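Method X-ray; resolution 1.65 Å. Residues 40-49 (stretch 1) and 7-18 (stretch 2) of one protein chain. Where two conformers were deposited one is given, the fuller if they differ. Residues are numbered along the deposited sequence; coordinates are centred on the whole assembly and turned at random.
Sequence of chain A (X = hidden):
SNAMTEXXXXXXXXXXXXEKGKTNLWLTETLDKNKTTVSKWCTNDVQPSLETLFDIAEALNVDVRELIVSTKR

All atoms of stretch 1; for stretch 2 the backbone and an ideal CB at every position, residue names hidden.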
ATOM      1  N   LYS A  40      10.974   1.198 -11.960  1.00 11.56           N
ATOM      2  CA  LYS A  40       9.912   2.189 -11.935  0.60 11.50           C
ATOM      3  C   LYS A  40       9.266   2.245 -10.544  1.00 10.97           C
ATOM      4  O   LYS A  40       8.759   3.289 -10.131  1.00 11.10           O
ATOM      5  CB  LYS A  40       8.892   1.872 -13.028  0.60 11.88           C
ATOM      6  CG  LYS A  40       9.498   2.228 -14.369  0.60 15.46           C
ATOM      7  CD  LYS A  40       8.518   2.207 -15.498  0.60 19.53           C
ATOM      8  CE  LYS A  40       9.212   2.563 -16.811  0.60 22.76           C
ATOM      9  NZ  LYS A  40       9.817   3.936 -16.833  0.60 23.42           N
ATOM     10  N   TRP A  41       9.286   1.130  -9.816  1.00  9.84           N
ATOM     11  CA  TRP A  41       8.851   1.229  -8.420  1.00  9.92           C
ATOM     12  C   TRP A  41       9.793   2.220  -7.682  1.00 10.26           C
ATOM     13  O   TRP A  41       9.360   3.114  -6.932  1.00  8.84           O
ATOM     14  CB  TRP A  41       8.937  -0.095  -7.675  1.00  9.55           C
ATOM     15  CG  TRP A  41       8.070  -1.193  -8.151  1.00  9.11           C
ATOM     16  CD1 TRP A  41       6.930  -1.102  -8.907  1.00 10.59           C
ATOM     17  CD2 TRP A  41       8.266  -2.578  -7.882  1.00 11.27           C
ATOM     18  NE1 TRP A  41       6.404  -2.365  -9.117  1.00 11.78           N
ATOM     19  CE2 TRP A  41       7.213  -3.284  -8.517  1.00 11.88           C
ATOM     20  CE3 TRP A  41       9.248  -3.304  -7.177  1.00 10.42           C
ATOM     21  CZ2 TRP A  41       7.108  -4.679  -8.477  1.00 11.74           C
ATOM     22  CZ3 TRP A  41       9.114  -4.722  -7.133  1.00 10.70           C
ATOM     23  CH2 TRP A  41       8.047  -5.372  -7.781  1.00 10.70           C
ATOM     24  N   CYS A  42      11.091   2.009  -7.836  1.00 10.37           N
ATOM     25  CA  CYS A  42      12.054   2.760  -7.049  1.00 11.50           C
ATOM     26  C   CYS A  42      12.035   4.258  -7.361  1.00 10.79           C
ATOM     27  O   CYS A  42      12.240   5.095  -6.466  1.00 11.64           O
ATOM     28  CB  CYS A  42      13.466   2.182  -7.251  1.00 12.82           C
ATOM     29  SG  CYS A  42      13.645   0.592  -6.414  1.00 19.31           S
ATOM     30  N   THR A  43      11.722   4.608  -8.599  1.00 10.52           N
ATOM     31  CA  THR A  43      11.597   6.015  -8.964  1.00 10.40           C
ATOM     32  C   THR A  43      10.188   6.603  -8.758  1.00  9.85           C
ATOM     33  O   THR A  43       9.925   7.772  -9.126  1.00 11.58           O
ATOM     34  CB  THR A  43      12.062   6.271 -10.398  1.00 11.00           C
ATOM     35  OG1 THR A  43      11.327   5.439 -11.284  1.00 12.96           O
ATOM     36  CG2 THR A  43      13.536   5.957 -10.559  1.00 12.80           C
ATOM     37  N   ASN A  44       9.282   5.828  -8.168  1.00  8.86           N
ATOM     38  CA  ASN A  44       7.914   6.241  -7.935  1.00  8.76           C
ATOM     39  C   ASN A  44       7.181   6.583  -9.220  1.00 10.13           C
ATOM     40  O   ASN A  44       6.225   7.363  -9.219  1.00 11.29           O
ATOM     41  CB  ASN A  44       7.835   7.399  -6.904  1.00  9.06           C
ATOM     42  CG  ASN A  44       7.740   6.888  -5.478  1.00  8.65           C
ATOM     43  OD1 ASN A  44       6.658   6.493  -5.042  1.00  7.90           O
ATOM     44  ND2 ASN A  44       8.895   6.848  -4.757  1.00  9.38           N
ATOM     45  N   ASP A  45       7.611   5.943 -10.308  1.00 10.32           N
ATOM     46  CA  ASP A  45       6.878   6.058 -11.577  1.00 11.75           C
ATOM     47  C   ASP A  45       5.705   5.127 -11.698  1.00 12.70           C
ATOM     48  O   ASP A  45       4.684   5.501 -12.282  1.00 15.02           O
ATOM     49  CB  ASP A  45       7.848   5.899 -12.704  1.00 12.56           C
ATOM     50  CG  ASP A  45       8.741   7.129 -12.861  1.00 15.85           C
ATOM     51  OD1 ASP A  45       8.203   8.233 -13.110  1.00 22.74           O
ATOM     52  OD2 ASP A  45       9.969   7.014 -12.784  1.00 19.16           O
ATOM     53  N   VAL A  46       5.839   3.908 -11.172  1.00 12.30           N
ATOM     54  CA  VAL A  46       4.768   2.935 -11.169  1.00 12.94           C
ATOM     55  C   VAL A  46       4.778   2.355  -9.755  1.00 11.96           C
ATOM     56  O   VAL A  46       5.850   2.056  -9.198  1.00 14.45           O
ATOM     57  CB  VAL A  46       5.020   1.791 -12.171  1.00 13.86           C
ATOM     58  CG1 VAL A  46       3.908   0.686 -12.041  1.00 17.64           C
ATOM     59  CG2 VAL A  46       5.057   2.331 -13.577  1.00 14.82           C
ATOM     60  N   GLN A  47       3.608   2.208  -9.162  1.00  9.33           N
ATOM     61  CA  GLN A  47       3.521   1.657  -7.828  1.00  9.17           C
ATOM     62  C   GLN A  47       3.245   0.163  -7.879  1.00  9.94           C
ATOM     63  O   GLN A  47       2.426  -0.311  -8.683  1.00 11.30           O
ATOM     64  CB  GLN A  47       2.430   2.337  -6.972  1.00  9.47           C
ATOM     65  CG  GLN A  47       2.586   3.839  -6.892  1.00  9.82           C
ATOM     66  CD  GLN A  47       3.932   4.199  -6.274  1.00  9.65           C
ATOM     67  OE1 GLN A  47       4.409   3.494  -5.392  1.00  9.71           O
ATOM     68  NE2 GLN A  47       4.542   5.287  -6.738  1.00  8.95           N
ATOM     69  N   PRO A  48       3.890  -0.585  -6.998  1.00  9.03           N
ATOM     70  CA  PRO A  48       3.515  -1.998  -6.858  1.00 10.03           C
ATOM     71  C   PRO A  48       2.116  -2.130  -6.273  1.00  9.80           C
ATOM     72  O   PRO A  48       1.664  -1.229  -5.600  1.00  8.64           O
ATOM     73  CB  PRO A  48       4.546  -2.546  -5.870  1.00 11.58           C
ATOM     74  CG  PRO A  48       5.152  -1.386  -5.267  1.00 12.47           C
ATOM     75  CD  PRO A  48       4.835  -0.141  -5.967  1.00 10.41           C
ATOM     76  N   SER A  49       1.441  -3.255  -6.555  1.00 10.23           N
ATOM     77  CA  SER A  49       0.221  -3.590  -5.858  1.00  9.28           C
ATOM     78  C   SER A  49       0.476  -3.805  -4.366  1.00  9.42           C
ATOM     79  O   SER A  49       1.590  -4.058  -3.928  1.00  9.04           O
ATOM     80  CB  SER A  49      -0.386  -4.881  -6.398  1.00 10.49           C
ATOM     81  OG  SER A  49       0.439  -6.000  -6.139  1.00 10.45           O
ATOM     82  N   UNK A   7       0.566  14.788  -5.184  1.00 10.38           N
ATOM     83  CA  UNK A   7       1.558  13.802  -4.700  1.00  9.53           C
ATOM     84  C   UNK A   7       2.191  13.004  -5.834  1.00  9.28           C
ATOM     85  O   UNK A   7       1.488  12.474  -6.712  1.00  9.71           O
ATOM     86  CB  UNK A   7       0.901  12.837  -3.712  1.00  9.53           C
ATOM     87  N   UNK A   8       3.518  12.920  -5.781  1.00  8.64           N
ATOM     88  CA  UNK A   8       4.298  12.093  -6.692  0.60  8.99           C
ATOM     89  C   UNK A   8       5.007  10.943  -5.989  1.00  8.81           C
ATOM     90  O   UNK A   8       5.365   9.943  -6.640  1.00 10.48           O
ATOM     91  CB  UNK A   8       5.327  12.958  -7.423  0.60  8.99           C
ATOM     92  N   UNK A   9       5.218  11.080  -4.687  1.00  7.82           N
ATOM     93  CA  UNK A   9       5.955  10.126  -3.896  1.00  8.06           C
ATOM     94  C   UNK A   9       5.014   9.328  -3.002  1.00  7.25           C
ATOM     95  O   UNK A   9       4.356   9.889  -2.148  1.00  8.28           O
ATOM     96  CB  UNK A   9       7.019  10.838  -3.058  1.00  8.06           C
ATOM     97  N   UNK A  10       4.987   8.010  -3.199  1.00  6.86           N
ATOM     98  CA  UNK A  10       4.095   7.100  -2.498  1.00  6.11           C
ATOM     99  C   UNK A  10       4.871   6.028  -1.750  1.00  5.43           C
ATOM    100  O   UNK A  10       4.480   5.637  -0.626  1.00  7.82           O
ATOM    101  CB  UNK A  10       3.119   6.451  -3.482  1.00  6.11           C
ATOM    102  N   UNK A  11       5.960   5.536  -2.335  1.00  6.96           N
ATOM    103  CA  UNK A  11       6.741   4.499  -1.695  1.00  6.95           C
ATOM    104  C   UNK A  11       8.115   5.023  -1.332  1.00  7.19           C
ATOM    105  O   UNK A  11       8.607   6.010  -1.907  1.00  7.85           O
ATOM    106  CB  UNK A  11       6.857   3.272  -2.602  1.00  6.95           C
ATOM    107  N   UNK A  12       8.738   4.334  -0.397  1.00  8.21           N
ATOM    108  CA  UNK A  12      10.131   4.565  -0.064  1.00  8.81           C
ATOM    109  C   UNK A  12      10.999   3.292  -0.217  1.00  8.28           C
ATOM    110  O   UNK A  12      11.964   3.054   0.554  1.00  8.23           O
ATOM    111  CB  UNK A  12      10.227   5.095   1.368  1.00  8.81           C
ATOM    112  N   UNK A  13      10.719   2.541  -1.279  1.00  8.08           N
ATOM    113  CA  UNK A  13      11.474   1.335  -1.579  1.00  8.62           C
ATOM    114  C   UNK A  13      12.958   1.593  -1.765  1.00  8.60           C
ATOM    115  O   UNK A  13      13.783   0.857  -1.218  1.00  8.93           O
ATOM    116  CB  UNK A  13      10.910   0.671  -2.837  1.00  8.62           C
ATOM    117  N   UNK A  14      13.305   2.653  -2.481  1.00  8.73           N
ATOM    118  CA  UNK A  14      14.708   2.975  -2.735  1.00  9.15           C
ATOM    119  C   UNK A  14      15.434   3.108  -1.391  1.00  8.78           C
ATOM    120  O   UNK A  14      16.521   2.583  -1.213  1.00 10.18           O
ATOM    121  CB  UNK A  14      14.837   4.259  -3.557  1.00  9.15           C
ATOM    122  N   UNK A  15      14.823   3.838  -0.459  1.00  7.96           N
ATOM    123  CA  UNK A  15      15.424   4.027   0.868  1.00  8.78           C
ATOM    124  C   UNK A  15      15.582   2.728   1.626  1.00  7.73           C
ATOM    125  O   UNK A  15      16.599   2.526   2.297  1.00  8.40           O
ATOM    126  CB  UNK A  15      14.578   4.995   1.698  1.00  8.78           C
ATOM    127  N   UNK A  16      14.550   1.870   1.595  1.00  8.29           N
ATOM    128  CA  UNK A  16      14.605   0.605   2.352  1.00  7.46           C
ATOM    129  C   UNK A  16      15.668  -0.305   1.740  1.00  8.16           C
ATOM    130  O   UNK A  16      16.415  -0.971   2.461  1.00  8.05           O
ATOM    131  CB  UNK A  16      13.243  -0.092   2.358  1.00  7.46           C
ATOM    132  N   UNK A  17      15.745  -0.359   0.420  1.00  8.82           N
ATOM    133  CA  UNK A  17      16.792  -1.149  -0.211  1.00  7.95           C
ATOM    134  C   UNK A  17      18.181  -0.632   0.240  1.00  8.08           C
ATOM    135  O   UNK A  17      19.065  -1.416   0.577  1.00  9.19           O
ATOM    136  CB  UNK A  17      16.656  -1.093  -1.734  1.00  7.95           C
ATOM    137  N   UNK A  18      18.365   0.674   0.304  1.00  8.35           N
ATOM    138  CA  UNK A  18      19.622   1.238   0.788  1.00  8.22           C
ATOM    139  C   UNK A  18      19.896   0.884   2.264  1.00  8.08           C
ATOM    140  O   UNK A  18      21.019   0.506   2.621  1.00  9.37           O
ATOM    141  CB  UNK A  18      19.603   2.758   0.614  1.00  8.22           C
TER

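Position 7 has an ideal CB with nothing of stretch 1 within 5.5 Å, so almost any side chain would fit; Arg-7 donates from NH1 to the backbone O of residue 9 (3.0 Å). Position 8 directs its CB sideways and is similarly permissive. Here the backbone makes the contact: a water bridges its O to Asn-44 O. The residue is Lys-8, its end leading away.

At position 9 the CB points away, 4.7 Å from Asn-44 CG, which leaves the choice wide, although a long aliphatic chain could fold back. Ile-9 does so, bringing CD1 to 3.9 Å from Asn-44 ND2.

The CB of position 10 points toward stretch 1, 3.7 Å from Gln-47 CD, while its backbone N lies 2.9 Å from Asn-44 OD1, a hydrogen bond that any residue but proline could make. A large flat or aliphatic group could cover the Gln-47 amide. Phe-10 is found, with CD2 3.6 Å from Gln-47 NE2 and Asn-44 OD1 at the ring edge.

Position 11 is the most demanding. Asn-44 grips its backbone at both ends, OD1 accepting from the position's N and ND2 donating to its O, each at 3.0 Å. The CB points toward two acceptors, Trp-41 O and Gln-47 OE1, the latter only 3.7 Å away. Because Gln-47 NE2 donates to Asn-44 OD1 (3.0 Å), its OE1 is left as an acceptor, and a short side chain carrying a donor is favoured: Asn suits well, and Ser or Thr could serve one acceptor. Asn-11 satisfies both, since its ND2 donates to Trp-41 O and to Gln-47 OE1, each at 2.9 Å. Its OD1 accepts from the backbone N of residue 13 (2.9 Å) and from a water that also donates to Cys-42 O and accepts from the N of residue 14.

Position 12 precedes the helix with its CB away, so polar residues are plausible; it is Arg-12, bonded elsewhere in the structure.

At position 13 the helix turns a CB toward Cys-42 SG (4.5 Å), with the Trp-41 ring nearby, an apolar niche for Leu, Ile or Met. Leu-13 places CD2 3.8 Å from both Cys-42 SG and Trp-41 CE3.

Position 14 sets its CB 4.0 Å from Cys-42 O. Ala or an extended chain would suit; Lys-14 is all t and leads away.

Positions 15, 16 and 18 are out of reach, leaving Ser-15, Val-16 and Ala-18 unconstrained by stretch 1. Position 17 points toward stretch 1 from farther off, so contact needs a longer apolar chain; Leu-17 brings CD1 to 3.7 Å from Cys-42 SG.

Stretch 2, residues 7-18: RKIFNRLKSVLA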
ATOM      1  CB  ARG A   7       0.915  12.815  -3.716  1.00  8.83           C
ATOM      2  CG  ARG A   7       1.845  11.759  -3.166  1.00  8.00           C
ATOM      3  CD  ARG A   7       1.162  10.860  -2.163  1.00  9.48           C
ATOM      4  NE  ARG A   7       0.818  11.571  -0.928  1.00  8.58           N
ATOM      5  CZ  ARG A   7       1.637  11.687   0.111  1.00  8.13           C
ATOM      6  NH1 ARG A   7       2.850  11.167   0.044  1.00  8.32           N
ATOM      7  NH2 ARG A   7       1.247  12.324   1.212  1.00  9.78           N
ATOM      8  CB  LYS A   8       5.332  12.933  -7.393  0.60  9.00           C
ATOM      9  CG  LYS A   8       4.706  13.973  -8.297  0.60 12.15           C
ATOM     10  CD  LYS A   8       5.789  14.767  -8.972  0.60 16.51           C
ATOM     11  CE  LYS A   8       5.197  15.926  -9.717  0.60 19.66           C
ATOM     12  NZ  LYS A   8       4.274  15.513 -10.826  0.60 24.17           N
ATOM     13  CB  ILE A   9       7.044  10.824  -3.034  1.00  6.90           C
ATOM     14  CG1 ILE A   9       8.034  11.608  -3.925  1.00  8.23           C
ATOM     15  CG2 ILE A   9       7.774   9.745  -2.173  1.00  8.05           C
ATOM     16  CD1 ILE A   9       8.732  10.729  -5.011  1.00 10.17           C
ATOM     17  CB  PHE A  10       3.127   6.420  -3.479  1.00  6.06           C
ATOM     18  CG  PHE A  10       2.223   7.371  -4.202  1.00  6.12           C
ATOM     19  CD1 PHE A  10       0.936   7.596  -3.759  1.00  7.43           C
ATOM     20  CD2 PHE A  10       2.667   8.003  -5.346  1.00  7.22           C
ATOM     21  CE1 PHE A  10       0.105   8.475  -4.437  1.00  8.88           C
ATOM     22  CE2 PHE A  10       1.830   8.833  -6.085  1.00  8.73           C
ATOM     23  CZ  PHE A  10       0.557   9.104  -5.600  1.00  8.27           C
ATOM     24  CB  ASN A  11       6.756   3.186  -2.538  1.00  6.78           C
ATOM     25  CG  ASN A  11       7.748   3.220  -3.688  1.00  6.17           C
ATOM     26  OD1 ASN A  11       8.966   3.253  -3.456  1.00  7.39           O
ATOM     27  ND2 ASN A  11       7.242   3.223  -4.940  1.00  8.09           N
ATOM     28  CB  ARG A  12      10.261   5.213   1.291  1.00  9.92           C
ATOM     29  CG  ARG A  12       9.618   4.494   2.398  1.00  9.39           C
ATOM     30  CD  ARG A  12       9.726   5.233   3.767  1.00  9.37           C
ATOM     31  NE  ARG A  12      11.100   5.461   4.212  1.00  8.63           N
ATOM     32  CZ  ARG A  12      11.837   4.590   4.907  1.00  9.25           C
ATOM     33  NH1 ARG A  12      11.325   3.435   5.245  1.00  8.17           N
ATOM     34  NH2 ARG A  12      13.083   4.903   5.310  1.00 11.32           N
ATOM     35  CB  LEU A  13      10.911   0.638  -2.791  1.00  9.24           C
ATOM     36  CG  LEU A  13      11.647  -0.636  -3.226  1.00  9.36           C
ATOM     37  CD1 LEU A  13      11.705  -1.689  -2.101  1.00 10.64           C
ATOM     38  CD2 LEU A  13      10.933  -1.190  -4.493  1.00  9.60           C
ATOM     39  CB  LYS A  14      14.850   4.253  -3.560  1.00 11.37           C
ATOM     40  CG  LYS A  14      16.286   4.630  -3.867  1.00 16.37           C
ATOM     41  CD  LYS A  14      16.354   5.917  -4.720  1.00 22.86           C
ATOM     42  CE  LYS A  14      17.799   6.345  -5.010  1.00 28.26           C
ATOM     43  NZ  LYS A  14      17.881   7.096  -6.294  1.00 31.17           N
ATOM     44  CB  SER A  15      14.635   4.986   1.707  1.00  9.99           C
ATOM     45  OG  SER A  15      14.778   6.294   1.213  1.00 13.57           O
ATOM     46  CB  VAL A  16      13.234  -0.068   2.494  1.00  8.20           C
ATOM     47  CG1 VAL A  16      13.319  -1.384   3.250  1.00  8.12           C
ATOM     48  CG2 VAL A  16      12.269   0.869   3.258  1.00  8.11           C
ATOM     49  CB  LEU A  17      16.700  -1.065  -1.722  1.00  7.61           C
ATOM     50  CG  LEU A  17      15.593  -1.776  -2.427  1.00  7.40           C
ATOM     51  CD1 LEU A  17      15.492  -1.353  -3.847  1.00  7.25           C
ATOM     52  CD2 LEU A  17      15.746  -3.353  -2.281  1.00  9.53           C
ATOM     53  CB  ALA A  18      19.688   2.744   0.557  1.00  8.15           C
TER
HETATM   54  O   HOH W   1       4.357   9.542  -9.048  1.00 25.19           O
HETATM   55  O   HOH W   2      11.415   4.511  -3.864  1.00  8.50           O
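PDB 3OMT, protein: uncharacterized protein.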